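Local coordinates for protein MJ1225 (Methanocaldococcus jannaschii, PDB 3KH5), which binds the adenine nucleotides AMP and ADP through its CBS domains and is probably an archaeal homolog of the gamma subunit of AMP-activated protein kinase, at residues G268-T271 / E272-L276; E108-T112 / K113-G117; T132-D135 / V136-L140. All coordinates share one frame; numbering follows the deposited sequence.

Contact 1: G268-T271 / E272-L276. With ADP (adenosine-5'-diphosphate), chain E.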
ATOM      1  N   GLY A 268      12.774  10.474 -11.224  1.00 44.91           N
ATOM      2  CA  GLY A 268      11.339  10.325 -11.037  1.00 42.22           C
ATOM      3  C   GLY A 268      10.986   8.998 -10.406  1.00 40.45           C
ATOM      4  O   GLY A 268      11.844   8.315  -9.841  1.00 40.05           O
ATOM      5  N   ILE A 269       9.710   8.649 -10.483  1.00 38.79           N
ATOM      6  CA  ILE A 269       9.207   7.381  -9.980  1.00 37.21           C
ATOM      7  C   ILE A 269       8.036   7.054 -10.890  1.00 36.04           C
ATOM      8  O   ILE A 269       7.383   7.959 -11.420  1.00 35.84           O
ATOM      9  CB  ILE A 269       8.796   7.480  -8.472  1.00 37.35           C
ATOM     10  CG1 ILE A 269       8.434   6.103  -7.890  1.00 37.35           C
ATOM     11  CG2 ILE A 269       7.677   8.518  -8.258  1.00 37.30           C
ATOM     12  CD1 ILE A 269       8.306   6.075  -6.364  1.00 37.15           C
ATOM     13  N   ILE A 270       7.796   5.770 -11.118  1.00 34.59           N
ATOM     14  CA  ILE A 270       6.645   5.344 -11.903  1.00 33.39           C
ATOM     15  C   ILE A 270       5.939   4.218 -11.160  1.00 32.86           C
ATOM     16  O   ILE A 270       6.585   3.324 -10.612  1.00 32.88           O
ATOM     17  CB  ILE A 270       7.052   4.942 -13.348  1.00 33.31           C
ATOM     18  CG1 ILE A 270       5.826   4.507 -14.168  1.00 33.22           C
ATOM     19  CG2 ILE A 270       8.164   3.876 -13.335  1.00 32.79           C
ATOM     20  CD1 ILE A 270       6.009   4.619 -15.674  1.00 33.81           C
ATOM     21  N   THR A 271       4.613   4.278 -11.121  1.00 32.27           N
ATOM     22  CA  THR A 271       3.856   3.291 -10.379  1.00 31.89           C
ATOM     23  C   THR A 271       2.783   2.692 -11.263  1.00 32.06           C
ATOM     24  O   THR A 271       2.559   3.144 -12.393  1.00 31.91           O
ATOM     25  CB  THR A 271       3.187   3.895  -9.117  1.00 31.72           C
ATOM     26  OG1 THR A 271       2.105   4.752  -9.507  1.00 32.10           O
ATOM     27  CG2 THR A 271       4.189   4.672  -8.260  1.00 30.77           C
ATOM     28  N   GLU A 272       2.106   1.683 -10.730  1.00 32.46           N
ATOM     29  CA  GLU A 272       0.994   1.042 -11.414  1.00 33.22           C
ATOM     30  C   GLU A 272      -0.100   2.019 -11.822  1.00 33.15           C
ATOM     31  O   GLU A 272      -0.704   1.849 -12.881  1.00 33.28           O
ATOM     32  CB  GLU A 272       0.401  -0.059 -10.542  1.00 33.47           C
ATOM     33  CG  GLU A 272       1.300  -1.271 -10.425  1.00 35.41           C
ATOM     34  CD  GLU A 272       0.762  -2.315  -9.469  1.00 37.74           C
ATOM     35  OE1 GLU A 272       0.308  -1.952  -8.362  1.00 38.56           O
ATOM     36  OE2 GLU A 272       0.812  -3.508  -9.823  1.00 38.87           O
ATOM     37  N   LYS A 273      -0.365   3.034 -10.995  1.00 33.09           N
ATOM     38  CA  LYS A 273      -1.368   4.037 -11.355  1.00 33.00           C
ATOM     39  C   LYS A 273      -0.936   4.804 -12.600  1.00 33.40           C
ATOM     40  O   LYS A 273      -1.758   5.087 -13.474  1.00 33.50           O
ATOM     41  CB  LYS A 273      -1.668   5.009 -10.209  1.00 32.56           C
ATOM     42  CG  LYS A 273      -2.979   5.788 -10.409  1.00 31.67           C
ATOM     43  CD  LYS A 273      -3.232   6.829  -9.319  1.00 29.65           C
ATOM     44  CE  LYS A 273      -3.312   6.206  -7.926  1.00 29.16           C
ATOM     45  NZ  LYS A 273      -4.365   5.160  -7.816  1.00 28.15           N
ATOM     46  N   ASP A 274       0.356   5.126 -12.678  1.00 33.95           N
ATOM     47  CA  ASP A 274       0.929   5.802 -13.845  1.00 34.71           C
ATOM     48  C   ASP A 274       0.835   4.969 -15.112  1.00 35.33           C
ATOM     49  O   ASP A 274       0.565   5.504 -16.188  1.00 35.56           O
ATOM     50  CB  ASP A 274       2.400   6.126 -13.613  1.00 34.62           C
ATOM     51  CG  ASP A 274       2.608   7.118 -12.502  1.00 34.80           C
ATOM     52  OD1 ASP A 274       1.817   8.080 -12.403  1.00 34.82           O
ATOM     53  OD2 ASP A 274       3.576   6.937 -11.737  1.00 34.79           O
ATOM     54  N   VAL A 275       1.106   3.669 -14.984  1.00 35.93           N
ATOM     55  CA  VAL A 275       0.973   2.729 -16.098  1.00 36.56           C
ATOM     56  C   VAL A 275      -0.447   2.780 -16.646  1.00 37.09           C
ATOM     57  O   VAL A 275      -0.645   2.824 -17.861  1.00 37.18           O
ATOM     58  CB  VAL A 275       1.339   1.272 -15.688  1.00 36.50           C
ATOM     59  CG1 VAL A 275       0.979   0.277 -16.790  1.00 36.62           C
ATOM     60  CG2 VAL A 275       2.817   1.169 -15.353  1.00 36.13           C
ATOM     61  N   LEU A 276      -1.428   2.798 -15.748  1.00 37.76           N
ATOM     62  CA  LEU A 276      -2.823   2.821 -16.158  1.00 38.57           C
ATOM     63  C   LEU A 276      -3.237   4.103 -16.888  1.00 39.41           C
ATOM     64  O   LEU A 276      -4.294   4.134 -17.520  1.00 39.26           O
ATOM     65  CB  LEU A 276      -3.757   2.532 -14.975  1.00 38.45           C
ATOM     66  CG  LEU A 276      -3.898   1.093 -14.460  1.00 38.38           C
ATOM     67  CD1 LEU A 276      -4.830   1.082 -13.259  1.00 38.51           C
ATOM     68  CD2 LEU A 276      -4.419   0.150 -15.540  1.00 38.16           C
TER
HETATM   69  PB  ADP E 284       2.214   4.337  -4.098  1.00 47.80           P
HETATM   70  O1B ADP E 284       2.170   2.913  -4.521  1.00 47.89           O
HETATM   71  O2B ADP E 284       3.700   4.779  -3.540  1.00 46.75           O
HETATM   72  O3B ADP E 284       1.184   4.696  -2.902  1.00 47.81           O
HETATM   73  PA  ADP E 284       0.485   5.546  -6.059  1.00 44.76           P
HETATM   74  O1A ADP E 284       0.158   4.616  -7.166  1.00 45.01           O
HETATM   75  O2A ADP E 284      -0.638   5.625  -4.905  1.00 44.93           O
HETATM   76  O3A ADP E 284       1.918   5.276  -5.356  1.00 46.09           O
HETATM   77  O5' ADP E 284       0.804   7.004  -6.612  1.00 43.23           O
HETATM   78  C5' ADP E 284      -0.178   7.888  -7.182  1.00 40.37           C
HETATM   79  C4' ADP E 284       0.619   8.980  -7.945  1.00 38.76           C
HETATM   80  O4' ADP E 284       1.607   9.538  -7.019  1.00 37.85           O
HETATM   81  C3' ADP E 284       1.401   8.412  -9.144  1.00 37.84           C
HETATM   82  O3' ADP E 284       1.435   9.383 -10.195  1.00 38.01           O
HETATM   83  C2' ADP E 284       2.809   8.181  -8.584  1.00 37.10           C
HETATM   84  O2' ADP E 284       3.812   8.305  -9.607  1.00 35.85           O
HETATM   85  C1' ADP E 284       2.947   9.299  -7.538  1.00 37.00           C
HETATM   86  N9  ADP E 284       3.902   8.891  -6.448  1.00 36.21           N
HETATM   87  C8  ADP E 284       3.979   7.702  -5.841  1.00 36.35           C
HETATM   88  N7  ADP E 284       4.960   7.718  -4.935  1.00 36.12           N
HETATM   89  C5  ADP E 284       5.518   8.919  -4.961  1.00 36.26           C
HETATM   90  C6  ADP E 284       6.563   9.511  -4.255  1.00 36.42           C
HETATM   91  N6  ADP E 284       7.233   8.833  -3.324  1.00 36.12           N
HETATM   92  N1  ADP E 284       6.881  10.787  -4.532  1.00 36.59           N
HETATM   93  C2  ADP E 284       6.219  11.470  -5.461  1.00 36.52           C
HETATM   94  N3  ADP E 284       5.218  10.932  -6.147  1.00 36.40           N
HETATM   95  C4  ADP E 284       4.846   9.663  -5.921  1.00 36.27           C
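I269 and I270 lead the strand to T271, and the carboxylate of D274 reaches back to it from the first helical turn. I269 brings its CG2 branch to 3.8 Å from ADP C4, and its CD1 lies near N7, so a branched apolar side chain suits the place beside the base. The CG1 branch of I270 meets the CB of D274 at 3.8 Å. T271, the N-cap residue of the helix, divides its polar atoms between protein and nucleotide. Its N-H gives a 2.9 Å bond to D274 OD2, on the anti side of the carboxylate and 24° out of its plane, while its carbonyl O accepts from V275 N at 3.0 Å. With chi1 at 71°, OG1 sits between the backbone N and the carbonyl carbon and donates to ADP O1A (3.0 Å); the methyl CG2 rests near the ribose and the bridging O3A. D274 then grips both sugar hydroxyls, ADP O3' on OD1 at 2.6 Å and ADP O2' on OD2 at 2.5 Å. The two oxygens of its flat carboxylate match the ribose diol, and K277 forms a salt bridge with OD1. Threonine at the phosphate and aspartate on the diol mark the nucleotide-binding strand-to-helix turn of a CBS domain. Strand 266-271 pairs antiparallel with strand 256-260, V275 packs on helix 242-252, and L276 fits against helices 103-112 and 133-140.

Contact 2: E108-T112 / K113-G117. With ADP (adenosine-5'-diphosphate), chain D.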
ATOM      1  N   GLU A 108     -11.047   4.603 -14.300  1.00 38.98           N
ATOM      2  CA  GLU A 108     -11.343   5.982 -13.913  1.00 39.28           C
ATOM      3  C   GLU A 108     -11.357   6.149 -12.390  1.00 38.74           C
ATOM      4  O   GLU A 108     -10.932   7.182 -11.871  1.00 38.65           O
ATOM      5  CB  GLU A 108     -12.668   6.451 -14.515  1.00 39.66           C
ATOM      6  CG  GLU A 108     -12.897   7.955 -14.399  1.00 41.87           C
ATOM      7  CD  GLU A 108     -14.234   8.400 -14.962  1.00 44.51           C
ATOM      8  OE1 GLU A 108     -14.272   9.452 -15.633  1.00 45.44           O
ATOM      9  OE2 GLU A 108     -15.249   7.702 -14.739  1.00 45.45           O
ATOM     10  N   THR A 109     -11.848   5.127 -11.690  1.00 38.32           N
ATOM     11  CA  THR A 109     -11.887   5.125 -10.230  1.00 37.92           C
ATOM     12  C   THR A 109     -10.470   5.160  -9.662  1.00 37.30           C
ATOM     13  O   THR A 109     -10.165   5.991  -8.807  1.00 37.36           O
ATOM     14  CB  THR A 109     -12.662   3.899  -9.692  1.00 38.09           C
ATOM     15  OG1 THR A 109     -14.032   3.987 -10.099  1.00 38.48           O
ATOM     16  CG2 THR A 109     -12.605   3.828  -8.171  1.00 38.22           C
ATOM     17  N   PHE A 110      -9.608   4.271 -10.155  1.00 36.34           N
ATOM     18  CA  PHE A 110      -8.223   4.204  -9.693  1.00 35.30           C
ATOM     19  C   PHE A 110      -7.473   5.503  -9.973  1.00 35.02           C
ATOM     20  O   PHE A 110      -6.692   5.974  -9.143  1.00 34.61           O
ATOM     21  CB  PHE A 110      -7.477   3.042 -10.360  1.00 35.08           C
ATOM     22  CG  PHE A 110      -7.983   1.677  -9.977  1.00 34.10           C
ATOM     23  CD1 PHE A 110      -8.540   1.442  -8.722  1.00 33.55           C
ATOM     24  CD2 PHE A 110      -7.871   0.613 -10.868  1.00 33.26           C
ATOM     25  CE1 PHE A 110      -8.998   0.177  -8.374  1.00 33.23           C
ATOM     26  CE2 PHE A 110      -8.319  -0.659 -10.526  1.00 32.66           C
ATOM     27  CZ  PHE A 110      -8.884  -0.876  -9.278  1.00 32.81           C
ATOM     28  N   LEU A 111      -7.724   6.072 -11.151  1.00 34.67           N
ATOM     29  CA  LEU A 111      -7.024   7.268 -11.614  1.00 34.61           C
ATOM     30  C   LEU A 111      -7.477   8.578 -10.958  1.00 34.41           C
ATOM     31  O   LEU A 111      -6.670   9.496 -10.797  1.00 34.37           O
ATOM     32  CB  LEU A 111      -7.147   7.391 -13.138  1.00 34.67           C
ATOM     33  CG  LEU A 111      -6.081   6.817 -14.081  1.00 35.37           C
ATOM     34  CD1 LEU A 111      -5.553   5.452 -13.643  1.00 35.82           C
ATOM     35  CD2 LEU A 111      -6.639   6.754 -15.497  1.00 35.86           C
ATOM     36  N   THR A 112      -8.752   8.681 -10.590  1.00 34.31           N
ATOM     37  CA  THR A 112      -9.274   9.963 -10.093  1.00 34.30           C
ATOM     38  C   THR A 112      -9.596   9.969  -8.605  1.00 34.17           C
ATOM     39  O   THR A 112      -9.708  11.036  -7.993  1.00 34.40           O
ATOM     40  CB  THR A 112     -10.527  10.431 -10.865  1.00 34.30           C
ATOM     41  OG1 THR A 112     -11.604   9.517 -10.639  1.00 34.74           O
ATOM     42  CG2 THR A 112     -10.246  10.528 -12.354  1.00 34.23           C
ATOM     43  N   LYS A 113      -9.750   8.781  -8.028  1.00 33.91           N
ATOM     44  CA  LYS A 113     -10.094   8.667  -6.613  1.00 33.72           C
ATOM     45  C   LYS A 113      -8.942   8.186  -5.723  1.00 33.47           C
ATOM     46  O   LYS A 113      -9.173   7.823  -4.572  1.00 33.26           O
ATOM     47  CB  LYS A 113     -11.330   7.774  -6.409  1.00 33.80           C
ATOM     48  CG  LYS A 113     -12.557   8.131  -7.261  1.00 34.61           C
ATOM     49  CD  LYS A 113     -13.107   9.523  -6.966  1.00 35.60           C
ATOM     50  CE  LYS A 113     -14.123   9.920  -8.027  1.00 36.70           C
ATOM     51  NZ  LYS A 113     -14.674  11.289  -7.821  1.00 37.00           N
ATOM     52  N   ASN A 114      -7.716   8.175  -6.248  1.00 33.50           N
ATOM     53  CA  ASN A 114      -6.522   7.854  -5.450  1.00 33.81           C
ATOM     54  C   ASN A 114      -6.661   6.588  -4.588  1.00 33.78           C
ATOM     55  O   ASN A 114      -6.347   6.581  -3.389  1.00 33.65           O
ATOM     56  CB  ASN A 114      -6.128   9.063  -4.591  1.00 33.82           C
ATOM     57  CG  ASN A 114      -4.670   9.039  -4.178  1.00 34.42           C
ATOM     58  OD1 ASN A 114      -3.807   8.564  -4.918  1.00 35.12           O
ATOM     59  ND2 ASN A 114      -4.384   9.565  -2.989  1.00 33.62           N
ATOM     60  N   VAL A 115      -7.167   5.531  -5.211  1.00 33.79           N
ATOM     61  CA  VAL A 115      -7.242   4.211  -4.597  1.00 33.80           C
ATOM     62  C   VAL A 115      -6.580   3.234  -5.565  1.00 33.64           C
ATOM     63  O   VAL A 115      -6.571   3.463  -6.781  1.00 33.57           O
ATOM     64  CB  VAL A 115      -8.698   3.790  -4.282  1.00 33.91           C
ATOM     65  CG1 VAL A 115      -9.181   4.441  -2.994  1.00 33.94           C
ATOM     66  CG2 VAL A 115      -9.634   4.105  -5.451  1.00 34.14           C
ATOM     67  N   GLY A 116      -5.996   2.168  -5.030  1.00 33.46           N
ATOM     68  CA  GLY A 116      -5.333   1.159  -5.849  1.00 33.48           C
ATOM     69  C   GLY A 116      -6.091  -0.153  -5.908  1.00 33.51           C
ATOM     70  O   GLY A 116      -5.702  -1.061  -6.639  1.00 33.67           O
ATOM     71  N   GLY A 117      -7.170  -0.252  -5.136  1.00 33.53           N
ATOM     72  CA  GLY A 117      -7.960  -1.483  -5.049  1.00 33.63           C
ATOM     73  C   GLY A 117      -9.343  -1.142  -4.538  1.00 33.81           C
ATOM     74  O   GLY A 117      -9.496  -0.244  -3.707  1.00 33.67           O
TER
HETATM   75  PB  ADP D 283      -4.045   2.507  -2.139  1.00 39.70           P
HETATM   76  O1B ADP D 283      -3.512   3.724  -2.817  1.00 39.91           O
HETATM   77  O2B ADP D 283      -3.043   1.236  -2.323  1.00 40.06           O
HETATM   78  O3B ADP D 283      -5.481   2.014  -2.699  1.00 40.07           O
HETATM   79  PA  ADP D 283      -3.023   2.499   0.305  1.00 36.13           P
HETATM   80  O1A ADP D 283      -2.085   3.585   0.666  1.00 36.91           O
HETATM   81  O2A ADP D 283      -3.112   1.250   1.349  1.00 36.23           O
HETATM   82  O3A ADP D 283      -4.311   2.708  -0.593  1.00 38.46           O
HETATM   83  O5' ADP D 283      -4.049   3.175   1.408  1.00 34.15           O
HETATM   84  C5' ADP D 283      -4.212   4.611   1.629  1.00 30.46           C
HETATM   85  C4' ADP D 283      -5.542   4.944   2.375  1.00 28.28           C
HETATM   86  O4' ADP D 283      -6.643   4.741   1.433  1.00 27.79           O
HETATM   87  C3' ADP D 283      -5.845   4.073   3.613  1.00 27.65           C
HETATM   88  O3' ADP D 283      -6.413   4.902   4.635  1.00 27.89           O
HETATM   89  C2' ADP D 283      -6.868   3.062   3.087  1.00 27.48           C
HETATM   90  O2' ADP D 283      -7.750   2.592   4.121  1.00 28.15           O
HETATM   91  C1' ADP D 283      -7.636   3.902   2.073  1.00 27.45           C
HETATM   92  N9  ADP D 283      -8.283   3.041   1.039  1.00 27.57           N
HETATM   93  C8  ADP D 283      -7.745   2.064   0.300  1.00 27.68           C
HETATM   94  N7  ADP D 283      -8.683   1.554  -0.509  1.00 28.20           N
HETATM   95  C5  ADP D 283      -9.815   2.212  -0.279  1.00 27.68           C
HETATM   96  C6  ADP D 283     -11.104   2.144  -0.792  1.00 28.32           C
HETATM   97  N6  ADP D 283     -11.418   1.260  -1.735  1.00 28.14           N
HETATM   98  N1  ADP D 283     -12.033   2.990  -0.315  1.00 28.28           N
HETATM   99  C2  ADP D 283     -11.744   3.882   0.627  1.00 28.32           C
HETATM  100  N3  ADP D 283     -10.525   3.972   1.136  1.00 27.69           N
HETATM  101  C4  ADP D 283      -9.554   3.154   0.701  1.00 27.96           C
HETATM  102  O   HOH W   1      -6.207   9.976  -8.117  1.00 43.10           O
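T109 and F110 meet V115, G116 and G117 in a local contact round the C-terminal end of helix 103-112, where the chain turns into the loop before strand 117-121. K113 N closes the last turn on T109 O at 2.9 Å. T112 OG1 bonds back to E108 O at 2.7 Å, and because T112 N reaches the same oxygen from the opposite face of its plane, two donors grip it. N114 then takes left-handed helical backbone angles (phi 48°, psi 47°), which asparagine tolerates readily, and a water accepts weakly from its N while donating to L111 O. Beyond the turn, the methyl T109 CG2 meets V115 CG2 at 4.0 Å. F110 fills the inner side: its CA makes a CH...O contact with V115 O at 3.4 Å, its CE1 lies 3.7 Å from G117 N, and G116 O sits over one face of the ring. V115 turns its other methyl, CG1, to the base, 3.6 Å from ADP C5. G117 O accepts from the adenine N6 at 3.1 Å; G116 N points at O3B, though the modelled distance is doubtfully short. Having no side chain, G116 leaves room for the diphosphate. This helix-to-strand turn, with its backbone lining a nucleotide site, belongs to the beta-alpha-beta-beta-alpha fold of the CBS domain.

Contact 3: T132-D135 / V136-L140; sequences TERD and VIRAL. With ADP (adenosine-5'-diphosphate), chain B.
D135, in the first turn of helix 133-140, and R138, about one turn on, approach with opposite charges, D135 OD1 lying at the edge of the R138 guanidinium, in its plane, in a long salt bridge (3.9 Å to R138 NH1). The carboxylate is already well used. D135 OD1 accepts from ADP O3' at 3.2 Å and also lies close to O2', while D135 OD2 takes the N-H of T132 at 3.1 Å, met from above the carboxylate plane, 41° out of it. In return D135 N donates weakly to T132 OG1 (3.4 Å). This reciprocal pair is a capping box: with threonine at the N-cap and aspartate three residues on, the side chain of each accepts the backbone N-H of the other. The same hydroxyl of T132 donates to ADP O2A at 2.8 Å, so one small side chain caps the helix and holds the alpha phosphate, as fits a CBS domain whose last helix begins at the nucleotide. Behind the cap, V136 N bonds only weakly to T132 O, whereas I137 N to E133 O is firm at 2.9 Å; R138 N and A139 N pair likewise with the carbonyls of R134 and D135. R134 lays one face of its guanidinium toward PA, and its NH1 makes a short but poorly angled, weak bond to ADP O1A; its NE is taken by E272. R138, with CG anti to its backbone N (chi1 -170°) and the chain bent at chi3, crosses R134, bringing R138 NH2 to 3.6 Å from R134 CG. The two guanidinium planes stand 85° apart. R138 NH2 hydrogen-bonds to V250 O on helix 242-252.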
ATOM      1  N   THR A 132      -7.881  -4.761  -8.213  1.00 34.74           N
ATOM      2  CA  THR A 132      -6.797  -3.829  -7.926  1.00 34.19           C
ATOM      3  C   THR A 132      -6.197  -3.387  -9.249  1.00 33.88           C
ATOM      4  O   THR A 132      -6.519  -3.952 -10.299  1.00 33.85           O
ATOM      5  CB  THR A 132      -5.688  -4.482  -7.078  1.00 34.14           C
ATOM      6  OG1 THR A 132      -5.000  -5.463  -7.865  1.00 34.00           O
ATOM      7  CG2 THR A 132      -6.262  -5.144  -5.827  1.00 34.02           C
ATOM      8  N   GLU A 133      -5.323  -2.384  -9.198  1.00 33.38           N
ATOM      9  CA  GLU A 133      -4.632  -1.883 -10.389  1.00 32.93           C
ATOM     10  C   GLU A 133      -3.794  -2.962 -11.092  1.00 32.86           C
ATOM     11  O   GLU A 133      -3.781  -3.031 -12.325  1.00 32.54           O
ATOM     12  CB  GLU A 133      -3.764  -0.677 -10.033  1.00 32.94           C
ATOM     13  CG  GLU A 133      -4.554   0.556  -9.613  1.00 32.76           C
ATOM     14  CD  GLU A 133      -3.670   1.652  -9.053  1.00 32.83           C
ATOM     15  OE1 GLU A 133      -3.866   2.825  -9.437  1.00 33.36           O
ATOM     16  OE2 GLU A 133      -2.778   1.341  -8.235  1.00 33.08           O
ATOM     17  N   ARG A 134      -3.115  -3.799 -10.303  1.00 32.76           N
ATOM     18  CA  ARG A 134      -2.319  -4.921 -10.820  1.00 33.07           C
ATOM     19  C   ARG A 134      -3.179  -5.895 -11.632  1.00 32.90           C
ATOM     20  O   ARG A 134      -2.762  -6.347 -12.699  1.00 32.73           O
ATOM     21  CB  ARG A 134      -1.610  -5.663  -9.671  1.00 33.16           C
ATOM     22  CG  ARG A 134      -0.497  -6.636 -10.110  1.00 34.95           C
ATOM     23  CD  ARG A 134       0.566  -6.887  -9.021  1.00 37.49           C
ATOM     24  NE  ARG A 134       0.991  -5.648  -8.364  1.00 39.36           N
ATOM     25  CZ  ARG A 134       1.075  -5.463  -7.046  1.00 40.11           C
ATOM     26  NH1 ARG A 134       0.805  -6.461  -6.202  1.00 40.53           N
ATOM     27  NH2 ARG A 134       1.457  -4.280  -6.570  1.00 40.32           N
ATOM     28  N   ASP A 135      -4.369  -6.211 -11.115  1.00 33.12           N
ATOM     29  CA  ASP A 135      -5.313  -7.112 -11.790  1.00 33.61           C
ATOM     30  C   ASP A 135      -5.620  -6.608 -13.198  1.00 33.63           C
ATOM     31  O   ASP A 135      -5.691  -7.391 -14.150  1.00 33.70           O
ATOM     32  CB  ASP A 135      -6.636  -7.201 -11.020  1.00 33.72           C
ATOM     33  CG  ASP A 135      -6.530  -7.977  -9.716  1.00 34.56           C
ATOM     34  OD1 ASP A 135      -5.624  -8.827  -9.569  1.00 35.76           O
ATOM     35  OD2 ASP A 135      -7.386  -7.744  -8.834  1.00 35.17           O
ATOM     36  N   VAL A 136      -5.813  -5.294 -13.309  1.00 33.66           N
ATOM     37  CA  VAL A 136      -6.142  -4.642 -14.578  1.00 33.59           C
ATOM     38  C   VAL A 136      -4.942  -4.596 -15.526  1.00 33.91           C
ATOM     39  O   VAL A 136      -5.072  -4.918 -16.710  1.00 33.72           O
ATOM     40  CB  VAL A 136      -6.719  -3.215 -14.361  1.00 33.57           C
ATOM     41  CG1 VAL A 136      -7.020  -2.535 -15.692  1.00 33.49           C
ATOM     42  CG2 VAL A 136      -7.983  -3.270 -13.512  1.00 33.01           C
ATOM     43  N   ILE A 137      -3.783  -4.196 -15.010  1.00 34.34           N
ATOM     44  CA  ILE A 137      -2.572  -4.157 -15.822  1.00 35.12           C
ATOM     45  C   ILE A 137      -2.247  -5.553 -16.359  1.00 36.15           C
ATOM     46  O   ILE A 137      -1.867  -5.703 -17.527  1.00 36.20           O
ATOM     47  CB  ILE A 137      -1.370  -3.598 -15.026  1.00 34.94           C
ATOM     48  CG1 ILE A 137      -1.598  -2.119 -14.689  1.00 34.75           C
ATOM     49  CG2 ILE A 137      -0.070  -3.764 -15.824  1.00 34.23           C
ATOM     50  CD1 ILE A 137      -0.570  -1.527 -13.741  1.00 34.68           C
ATOM     51  N   ARG A 138      -2.401  -6.562 -15.500  1.00 37.44           N
ATOM     52  CA  ARG A 138      -2.195  -7.962 -15.873  1.00 38.97           C
ATOM     53  C   ARG A 138      -3.141  -8.363 -17.003  1.00 39.54           C
ATOM     54  O   ARG A 138      -2.730  -9.038 -17.949  1.00 39.71           O
ATOM     55  CB  ARG A 138      -2.377  -8.886 -14.659  1.00 39.15           C
ATOM     56  CG  ARG A 138      -1.959 -10.340 -14.890  1.00 40.92           C
ATOM     57  CD  ARG A 138      -2.051 -11.182 -13.617  1.00 43.85           C
ATOM     58  NE  ARG A 138      -0.938 -10.934 -12.698  1.00 46.08           N
ATOM     59  CZ  ARG A 138      -1.044 -10.331 -11.517  1.00 47.27           C
ATOM     60  NH1 ARG A 138      -2.224  -9.906 -11.078  1.00 47.86           N
ATOM     61  NH2 ARG A 138       0.035 -10.156 -10.764  1.00 47.76           N
ATOM     62  N   ALA A 139      -4.398  -7.935 -16.905  1.00 40.26           N
ATOM     63  CA  ALA A 139      -5.394  -8.251 -17.923  1.00 40.91           C
ATOM     64  C   ALA A 139      -5.131  -7.542 -19.251  1.00 41.38           C
ATOM     65  O   ALA A 139      -5.449  -8.083 -20.310  1.00 41.51           O
ATOM     66  CB  ALA A 139      -6.797  -7.932 -17.414  1.00 40.79           C
ATOM     67  N   LEU A 140      -4.543  -6.347 -19.196  1.00 41.99           N
ATOM     68  CA  LEU A 140      -4.389  -5.507 -20.391  1.00 42.70           C
ATOM     69  C   LEU A 140      -2.956  -5.392 -20.912  1.00 43.51           C
ATOM     70  O   LEU A 140      -2.692  -4.635 -21.852  1.00 43.47           O
ATOM     71  CB  LEU A 140      -4.953  -4.105 -20.129  1.00 42.50           C
ATOM     72  CG  LEU A 140      -6.418  -3.982 -19.699  1.00 42.15           C
ATOM     73  CD1 LEU A 140      -6.753  -2.530 -19.390  1.00 41.50           C
ATOM     74  CD2 LEU A 140      -7.372  -4.535 -20.756  1.00 42.42           C
TER
HETATM   75  PB  ADP B 281      -2.649  -4.486  -2.135  1.00 83.89           P
HETATM   76  O1B ADP B 281      -2.477  -5.761  -1.400  1.00 84.21           O
HETATM   77  O2B ADP B 281      -1.258  -3.654  -2.225  1.00 84.09           O
HETATM   78  O3B ADP B 281      -3.659  -3.477  -1.411  1.00 84.15           O
HETATM   79  PA  ADP B 281      -2.101  -5.083  -4.784  1.00 80.80           P
HETATM   80  O1A ADP B 281      -0.783  -5.636  -4.336  1.00 81.06           O
HETATM   81  O2A ADP B 281      -2.746  -5.568  -6.214  1.00 80.96           O
HETATM   82  O3A ADP B 281      -3.196  -4.678  -3.636  1.00 82.53           O
HETATM   83  O5' ADP B 281      -2.744  -6.544  -4.362  1.00 78.64           O
HETATM   84  C5' ADP B 281      -2.012  -7.807  -4.252  1.00 74.75           C
HETATM   85  C4' ADP B 281      -2.659  -8.953  -5.090  1.00 71.65           C
HETATM   86  O4' ADP B 281      -3.496  -9.866  -4.312  1.00 69.44           O
HETATM   87  C3' ADP B 281      -3.548  -8.326  -6.167  1.00 70.50           C
HETATM   88  O3' ADP B 281      -3.281  -8.930  -7.449  1.00 70.79           O
HETATM   89  C2' ADP B 281      -4.986  -8.587  -5.725  1.00 68.86           C
HETATM   90  O2' ADP B 281      -5.671  -9.172  -6.834  1.00 68.90           O
HETATM   91  C1' ADP B 281      -4.913  -9.597  -4.566  1.00 66.97           C
HETATM   92  N9  ADP B 281      -5.544  -9.179  -3.248  1.00 63.11           N
HETATM   93  C8  ADP B 281      -5.371  -8.015  -2.615  1.00 61.60           C
HETATM   94  N7  ADP B 281      -6.073  -8.012  -1.478  1.00 60.07           N
HETATM   95  C5  ADP B 281      -6.695  -9.183  -1.376  1.00 59.32           C
HETATM   96  C6  ADP B 281      -7.550  -9.750  -0.429  1.00 58.01           C
HETATM   97  N6  ADP B 281      -7.902  -9.073   0.662  1.00 56.86           N
HETATM   98  N1  ADP B 281      -8.018 -10.997  -0.636  1.00 57.88           N
HETATM   99  C2  ADP B 281      -7.677 -11.681  -1.722  1.00 58.58           C
HETATM  100  N3  ADP B 281      -6.864 -11.167  -2.639  1.00 59.51           N
HETATM  101  C4  ADP B 281      -6.361  -9.926  -2.500  1.00 60.67           C

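Each contact is local, so along the chain they follow in series, with none enclosing or crossing another. Contact 2 comes first, turning helix 103-112 into the strand side of one CBS unit; contact 3 ends that unit's hairpin and opens its last helix. G116 O bonds to E133 N there, and the ring of F110 packs on E133, joining the two. Contact 1, much later in the chain in the fourth CBS repeat, makes the equivalent strand-to-helix turn at its own ADP. It meets both others: K273 NZ reaches F110 O and also E133 OE1, and L276 packs on L111. Together they tie helices 103-112, 133-140 and 272-275 between three bound ADP molecules.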